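Local coordinates for immunoreactive 84kD antigen PG93 (Porphyromonas gingivalis, PDB 5M11), which serves as an essential bacterial surface component of the type-IX secretion system and binds calcium and zinc ions, at residues A[375-380]-A[425-430]; A[432-437]-A[448-453]; A[455-460]-A[504-509]. All blocks are in the same frame, centred on the assembly; numbering follows the deposited sequence.

Interaction 1: A[375-380]-A[425-430]; sequences DIAVSN and KAIAFD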
# COMPACT_ATOMS: atom_id res chain seq x y z
N ASP A 375 6.87 -1.83 16.15
CA ASP A 375 6.87 -0.48 16.71
C ASP A 375 8.26 0.16 16.66
O ASP A 375 9.29 -0.51 16.77
CB ASP A 375 6.30 -0.43 18.15
CG ASP A 375 5.48 0.83 18.52
OD1 ASP A 375 5.63 1.87 17.83
OD2 ASP A 375 4.72 0.77 19.50
N ILE A 376 8.27 1.49 16.46
CA ILE A 376 9.45 2.33 16.41
C ILE A 376 9.38 3.35 17.53
O ILE A 376 8.28 3.76 17.95
CB ILE A 376 9.59 3.05 15.03
CG1 ILE A 376 9.13 2.16 13.82
CG2 ILE A 376 11.02 3.61 14.82
CD1 ILE A 376 10.09 1.01 13.37
N ALA A 377 10.56 3.75 18.04
CA ALA A 377 10.75 4.80 19.03
C ALA A 377 12.02 5.52 18.68
O ALA A 377 13.08 4.91 18.67
CB ALA A 377 10.79 4.23 20.44
N VAL A 378 11.91 6.79 18.28
CA VAL A 378 13.05 7.62 17.87
C VAL A 378 13.48 8.50 19.04
O VAL A 378 12.63 9.09 19.71
CB VAL A 378 12.69 8.49 16.63
CG1 VAL A 378 13.92 9.17 16.07
CG2 VAL A 378 12.00 7.67 15.56
N SER A 379 14.78 8.64 19.26
CA SER A 379 15.23 9.52 20.33
C SER A 379 15.06 10.99 19.92
O SER A 379 14.87 11.30 18.74
CB SER A 379 16.68 9.23 20.69
OG SER A 379 17.53 9.61 19.63
N ASN A 380 15.07 11.88 20.92
CA ASN A 380 15.02 13.34 20.79
C ASN A 380 16.46 13.79 20.55
O ASN A 380 17.36 13.35 21.28
CB ASN A 380 14.42 14.01 22.05
CG ASN A 380 13.82 13.07 23.10
OD1 ASN A 380 12.77 12.45 22.88
ND2 ASN A 380 14.44 12.98 24.28
N LYS A 425 5.87 -4.22 22.23
CA LYS A 425 5.01 -3.23 21.57
C LYS A 425 4.84 -2.00 22.49
O LYS A 425 5.25 -2.08 23.64
CB LYS A 425 3.65 -3.82 21.14
CG LYS A 425 2.97 -2.94 20.11
CD LYS A 425 1.63 -3.38 19.58
CE LYS A 425 1.29 -2.36 18.50
NZ LYS A 425 0.02 -2.65 17.79
N ALA A 426 4.24 -0.87 22.00
CA ALA A 426 3.98 0.39 22.72
C ALA A 426 5.27 1.04 23.31
O ALA A 426 5.31 1.37 24.51
CB ALA A 426 2.94 0.18 23.82
N ILE A 427 6.31 1.25 22.45
CA ILE A 427 7.60 1.85 22.87
C ILE A 427 7.67 3.35 22.55
O ILE A 427 7.40 3.76 21.41
CB ILE A 427 8.86 1.12 22.30
CG1 ILE A 427 8.79 0.91 20.76
CG2 ILE A 427 9.10 -0.17 23.06
CD1 ILE A 427 10.14 0.58 20.05
N ALA A 428 8.09 4.16 23.55
CA ALA A 428 8.25 5.61 23.39
C ALA A 428 9.39 6.12 24.27
O ALA A 428 9.88 5.40 25.14
CB ALA A 428 6.95 6.32 23.73
N PHE A 429 9.84 7.37 24.01
CA PHE A 429 10.90 8.06 24.77
C PHE A 429 10.30 9.19 25.63
O PHE A 429 9.36 9.86 25.19
CB PHE A 429 11.97 8.66 23.84
CG PHE A 429 13.08 7.74 23.38
CD1 PHE A 429 14.21 7.54 24.16
CD2 PHE A 429 13.01 7.10 22.14
CE1 PHE A 429 15.25 6.71 23.72
CE2 PHE A 429 14.05 6.27 21.70
CZ PHE A 429 15.16 6.08 22.49
N ASP A 430 10.87 9.44 26.82
CA ASP A 430 10.37 10.55 27.64
C ASP A 430 11.18 11.83 27.35
O ASP A 430 12.15 11.79 26.58
CB ASP A 430 10.34 10.20 29.14
CG ASP A 430 11.66 9.86 29.80
OD1 ASP A 430 12.71 10.27 29.28
OD2 ASP A 430 11.63 9.27 30.90

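Interaction 2: A[432-437]-A[448-453]; sequences KGNLWG and MYDPQS. With CA (calcium ion), chain M.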
# COMPACT_ATOMS: atom_id res chain seq x y z
N LYS A 432 13.15 13.24 29.24
CA LYS A 432 14.45 13.07 29.87
C LYS A 432 15.40 12.12 29.07
O LYS A 432 16.55 11.93 29.46
CB LYS A 432 14.27 12.58 31.31
CG LYS A 432 14.22 13.74 32.29
CD LYS A 432 13.41 13.42 33.54
CE LYS A 432 11.93 13.74 33.40
NZ LYS A 432 11.69 15.20 33.26
N GLY A 433 14.92 11.58 27.95
CA GLY A 433 15.72 10.72 27.07
C GLY A 433 15.72 9.23 27.36
O GLY A 433 16.55 8.50 26.80
N ASN A 434 14.79 8.77 28.21
CA ASN A 434 14.64 7.36 28.58
C ASN A 434 13.66 6.65 27.67
O ASN A 434 12.74 7.26 27.16
CB ASN A 434 14.17 7.24 30.03
CG ASN A 434 15.13 7.80 31.03
OD1 ASN A 434 16.33 7.48 31.02
ND2 ASN A 434 14.61 8.64 31.91
N LEU A 435 13.83 5.33 27.51
CA LEU A 435 12.94 4.55 26.69
C LEU A 435 11.96 3.79 27.55
O LEU A 435 12.33 2.87 28.26
CB LEU A 435 13.73 3.58 25.79
CG LEU A 435 12.87 2.64 24.93
CD1 LEU A 435 12.28 3.37 23.72
CD2 LEU A 435 13.66 1.44 24.49
N TRP A 436 10.69 4.18 27.48
CA TRP A 436 9.59 3.50 28.14
C TRP A 436 8.93 2.56 27.12
O TRP A 436 8.85 2.88 25.92
CB TRP A 436 8.59 4.51 28.68
CG TRP A 436 9.16 5.29 29.81
CD1 TRP A 436 9.91 6.42 29.71
CD2 TRP A 436 9.13 4.94 31.20
NE1 TRP A 436 10.33 6.82 30.97
CE2 TRP A 436 9.83 5.94 31.90
CE3 TRP A 436 8.54 3.89 31.92
CZ2 TRP A 436 9.98 5.91 33.28
CZ3 TRP A 436 8.68 3.86 33.29
CH2 TRP A 436 9.41 4.86 33.96
N GLY A 437 8.49 1.42 27.59
CA GLY A 437 7.86 0.46 26.71
C GLY A 437 7.15 -0.62 27.48
O GLY A 437 7.33 -0.75 28.69
N MET A 448 11.45 0.44 31.52
CA MET A 448 12.22 1.62 31.19
C MET A 448 13.70 1.24 31.00
O MET A 448 14.27 0.47 31.80
CB MET A 448 12.07 2.72 32.23
CG MET A 448 12.69 4.03 31.78
SD MET A 448 13.75 4.84 33.00
CE MET A 448 15.23 3.77 32.96
N TYR A 449 14.32 1.83 29.95
CA TYR A 449 15.74 1.68 29.63
C TYR A 449 16.40 3.04 29.54
O TYR A 449 15.91 3.92 28.84
CB TYR A 449 15.94 0.91 28.32
CG TYR A 449 17.39 0.75 27.90
CD1 TYR A 449 18.30 0.10 28.73
CD2 TYR A 449 17.83 1.19 26.66
CE1 TYR A 449 19.63 -0.07 28.34
CE2 TYR A 449 19.15 1.02 26.26
CZ TYR A 449 20.04 0.39 27.10
OH TYR A 449 21.35 0.24 26.70
N ASP A 450 17.51 3.22 30.30
CA ASP A 450 18.31 4.44 30.24
C ASP A 450 19.40 4.16 29.22
O ASP A 450 20.28 3.33 29.50
CB ASP A 450 18.88 4.85 31.63
CG ASP A 450 19.40 6.29 31.73
OD1 ASP A 450 19.90 6.82 30.71
OD2 ASP A 450 19.34 6.87 32.84
N PRO A 451 19.31 4.71 27.98
CA PRO A 451 20.31 4.38 26.96
C PRO A 451 21.71 4.85 27.33
O PRO A 451 22.69 4.28 26.85
CB PRO A 451 19.79 5.10 25.71
CG PRO A 451 18.38 5.40 25.99
CD PRO A 451 18.31 5.65 27.45
N GLN A 452 21.80 5.88 28.21
CA GLN A 452 23.05 6.48 28.64
C GLN A 452 23.76 5.60 29.67
O GLN A 452 24.85 5.11 29.40
CB GLN A 452 22.77 7.89 29.21
CG GLN A 452 23.99 8.82 29.22
CD GLN A 452 23.92 9.89 30.29
OE1 GLN A 452 22.87 10.50 30.57
NE2 GLN A 452 25.06 10.18 30.90
N SER A 453 23.13 5.38 30.84
CA SER A 453 23.72 4.60 31.92
C SER A 453 23.64 3.09 31.66
O SER A 453 24.31 2.31 32.35
CB SER A 453 23.06 4.95 33.25
OG SER A 453 21.69 4.58 33.29
CA CA M . 21.00 8.59 32.75

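Interaction 3: A[455-460]-A[504-509]; sequences TWHSFS and GTPETT. With CA (calcium ion), chain B; ZN (zinc ion), chain C.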
# COMPACT_ATOMS: atom_id res chain seq x y z
N THR A 455 21.02 1.15 32.10
CA THR A 455 20.33 0.54 33.24
C THR A 455 18.90 0.20 32.85
O THR A 455 18.33 0.85 31.98
CB THR A 455 20.38 1.45 34.48
OG1 THR A 455 19.86 2.74 34.17
CG2 THR A 455 21.79 1.57 35.05
N TRP A 456 18.35 -0.85 33.47
CA TRP A 456 17.00 -1.37 33.22
C TRP A 456 16.14 -1.35 34.49
O TRP A 456 16.66 -1.58 35.59
CB TRP A 456 17.08 -2.81 32.71
CG TRP A 456 17.74 -3.00 31.37
CD1 TRP A 456 19.03 -3.37 31.14
CD2 TRP A 456 17.10 -2.93 30.09
NE1 TRP A 456 19.25 -3.51 29.78
CE2 TRP A 456 18.08 -3.24 29.12
CE3 TRP A 456 15.80 -2.62 29.66
CZ2 TRP A 456 17.80 -3.22 27.74
CZ3 TRP A 456 15.51 -2.66 28.30
CH2 TRP A 456 16.51 -2.95 27.36
N HIS A 457 14.83 -1.14 34.32
CA HIS A 457 13.82 -1.17 35.38
C HIS A 457 12.49 -1.62 34.80
O HIS A 457 12.07 -1.09 33.78
CB HIS A 457 13.66 0.20 36.07
CG HIS A 457 14.86 0.65 36.83
ND1 HIS A 457 15.17 0.13 38.08
CD2 HIS A 457 15.78 1.59 36.51
CE1 HIS A 457 16.27 0.75 38.47
NE2 HIS A 457 16.68 1.64 37.56
N SER A 458 11.87 -2.63 35.39
CA SER A 458 10.56 -3.12 34.96
C SER A 458 9.65 -3.24 36.17
O SER A 458 10.11 -3.44 37.30
CB SER A 458 10.66 -4.44 34.20
OG SER A 458 11.43 -5.40 34.90
N PHE A 459 8.35 -3.04 35.92
CA PHE A 459 7.30 -3.12 36.93
C PHE A 459 5.95 -3.39 36.24
O PHE A 459 5.91 -3.55 35.02
CB PHE A 459 7.24 -1.81 37.76
CG PHE A 459 6.97 -0.54 36.99
CD1 PHE A 459 5.66 -0.14 36.72
CD2 PHE A 459 8.01 0.29 36.60
CE1 PHE A 459 5.40 1.04 36.01
CE2 PHE A 459 7.74 1.49 35.92
CZ PHE A 459 6.44 1.86 35.64
N SER A 460 4.86 -3.40 37.03
CA SER A 460 3.49 -3.54 36.55
C SER A 460 2.49 -3.12 37.63
O SER A 460 2.87 -2.75 38.75
CB SER A 460 3.20 -4.97 36.10
OG SER A 460 2.06 -4.95 35.25
N GLY A 504 9.21 9.76 38.70
CA GLY A 504 10.67 9.84 38.65
C GLY A 504 11.47 8.64 39.11
O GLY A 504 12.68 8.59 38.91
N THR A 505 10.81 7.65 39.75
CA THR A 505 11.48 6.45 40.25
C THR A 505 10.94 5.18 39.55
O THR A 505 9.94 4.60 40.01
CB THR A 505 11.32 6.37 41.78
OG1 THR A 505 9.93 6.48 42.10
CG2 THR A 505 12.11 7.44 42.51
N PRO A 506 11.58 4.71 38.45
CA PRO A 506 11.08 3.48 37.79
C PRO A 506 11.40 2.20 38.58
O PRO A 506 10.91 1.12 38.24
CB PRO A 506 11.79 3.50 36.43
CG PRO A 506 13.04 4.26 36.66
CD PRO A 506 12.76 5.27 37.75
N GLU A 507 12.21 2.32 39.65
CA GLU A 507 12.61 1.21 40.52
C GLU A 507 11.53 0.92 41.64
O GLU A 507 11.61 -0.12 42.30
CB GLU A 507 14.01 1.45 41.13
CG GLU A 507 14.12 2.57 42.15
CD GLU A 507 14.18 4.01 41.67
OE1 GLU A 507 14.15 4.25 40.44
OE2 GLU A 507 14.28 4.91 42.54
N THR A 508 10.53 1.84 41.83
CA THR A 508 9.44 1.64 42.79
C THR A 508 8.08 2.00 42.18
O THR A 508 7.98 2.83 41.27
CB THR A 508 9.61 2.38 44.13
OG1 THR A 508 10.86 3.08 44.20
CG2 THR A 508 9.44 1.45 45.34
N THR A 509 7.04 1.35 42.74
CA THR A 509 5.62 1.49 42.43
C THR A 509 4.97 2.20 43.61
O THR A 509 3.92 2.82 43.47
CB THR A 509 5.07 0.07 42.19
OG1 THR A 509 5.72 -0.47 41.04
CG2 THR A 509 3.56 0.02 42.01
CA CA B . 8.03 5.24 41.32
ZN ZN C . 17.76 3.41 37.62

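Interaction 1: A[375-380]-A[425-430]
Two first torsions set this contact. In Ile427, CG1 takes the crowded position between the backbone N and the carbonyl carbon (chi1 50°), and an extended chi2 carries CD1 toward strand 375-378. In Phe429, CG stands beside the backbone N and anti to the carbonyl carbon (chi1 -84°), so that the ring reaches the backbone of residues 377-379. The Ala377 methyl fits between them, its CB 3.7 Å from Ile427 CD1 and 4.0 Å from Phe429 CD2. Ser379 CA lies over one face of the phenyl ring, 3.9 Å from its centroid, in a CH-pi contact, while Ala377 O meets the ring edge at Phe429 CE2 (3.5 Å). Polar links mark the two ends. Ile427 N gives a weak hydrogen bond to Asp375 OD2 (3.4 Å), and Asn380 ND2 gives another to Asp430 O (3.5 Å). The Asp375 carboxylate also sits close to that of Glu318, a known zinc-binding residue, which may favour protonation of one of them. The strands run nearly parallel, at 7°, and their axes come no nearer than 5.8 Å. Strand 375-378 makes its backbone bonds to strand 386-390 instead, so side chains carry this contact. Such parallel packing between the first strands of two consecutive four-stranded antiparallel sheets is characteristic of the inner strands of neighbouring blades in a beta-propeller.

Interaction 2: A[432-437]-A[448-453]
Strands 435-437 and 448-450 run antiparallel, with an angle of 164° between their directions and axes 4.7 Å apart at the closest. They form a beta hairpin, the second and third strands of one four-stranded beta-propeller blade. Leu435 and Tyr449 are a hydrogen-bonded pair: Leu435 N donates to Tyr449 O over 2.8 Å in an almost straight bond (175°), and Tyr449 N returns one to Leu435 O, both donors lying in the carbonyl plane. Trp436 and Met448 follow as a non-hydrogen-bonded pair, with their side chains on the same face of the sheet. Met448 CG is anti to the backbone N (chi1 -171°), which lays CB and CG over one indole face; the bends beyond lead the sulfur toward Asn434. Met448 CB stands 3.6 Å from the centroid of the six-membered ring of Trp436, almost on its normal, a CH-pi contact. The sulfur follows obliquely, Met448 SD being 4.5 Å from that centroid, a Met-aromatic contact, and SD also rests 3.8 Å from Asn434 CG. Trp436 NE1 is hydrogen-bonded to Asp430 OD2, which restrains the indole, and Lys481 makes a cation-pi contact with it. On the other face of the sheet from Trp436 and Met448, Leu435 CB and Tyr449 CB pack 4.3 Å apart, and the Tyr449 ring stacks with Trp456. Beside the start of strand 435-437, Pro451 CD meets Gly433 O at 3.4 Å. Asp450 then turns the chain: its OD1 accepts from Gln452 N, met from above the carboxylate plane, which makes an Asx turn. The other carboxylate oxygen, Asp450 OD2, binds a calcium ion at 2.4 Å.

Interaction 3: A[455-460]-A[504-509]
Two different metals flank this contact, one held by each segment, although no hydrogen bond crosses between them. On strand 455-459, His457 NE2 coordinates zinc at 2.1 Å. In the loop 504-509, Thr505 binds calcium through both its O and its OG1, each 2.4 Å from the ion, and Thr508 O is a further ligand; Asp502, Asp511 and Asp512 complete the site. The chelation by Thr505 depends on its first torsion, which sets OG1 between the backbone N and the carbonyl carbon (chi1 53°). A type I turn from Thr505 to Thr508, closed by a weak Thr508 N to Thr505 O bond, then presents Pro506 and Glu507 to the strand. The topology is that of adjoining beta-propeller blades: 455-459 is the last strand of its sheet, and the loop joins the third and fourth strands of the next sheet, 497-501 and 513-517. Pro506 packs its CB 3.8 Å from His457 CB, while its ring approaches the imidazole obliquely. Glu507 N lies over one face of that imidazole, and Glu507 CB comes 3.5 Å from His457 ND1. Both side chains point the same way, the carboxylate plane turned 52° from the ring, so the glutamate might strengthen the negative potential around the zinc. Farther along the strand, Phe459 holds CG in the crowded first-torsion position (chi1 60°), and its CD2 lies 3.4 Å from Pro506 O. Phe459 CB is 3.9 Å from Thr509 OG1.

The three interactions follow one another along the chain and all reach the four-stranded antiparallel sheet 422-429, 435-439, 446-450, 455-459. Interaction 1 joins its first strand to the preceding sheet, interaction 2 pairs its two middle strands, and interaction 3 sets its last strand against a loop of the following sheet. Centres of interactions 1 and 2 lie about 10 Å apart and those of 2 and 3 about 11 Å apart, whereas those of 1 and 3 are about 17 Å apart and the two do not touch. Ala428 O to Trp436 N and His457 O to Met448 N are probable hydrogen bonds connecting them. One propeller blade is thus tied to both neighbours, with metal ions near all three contacts.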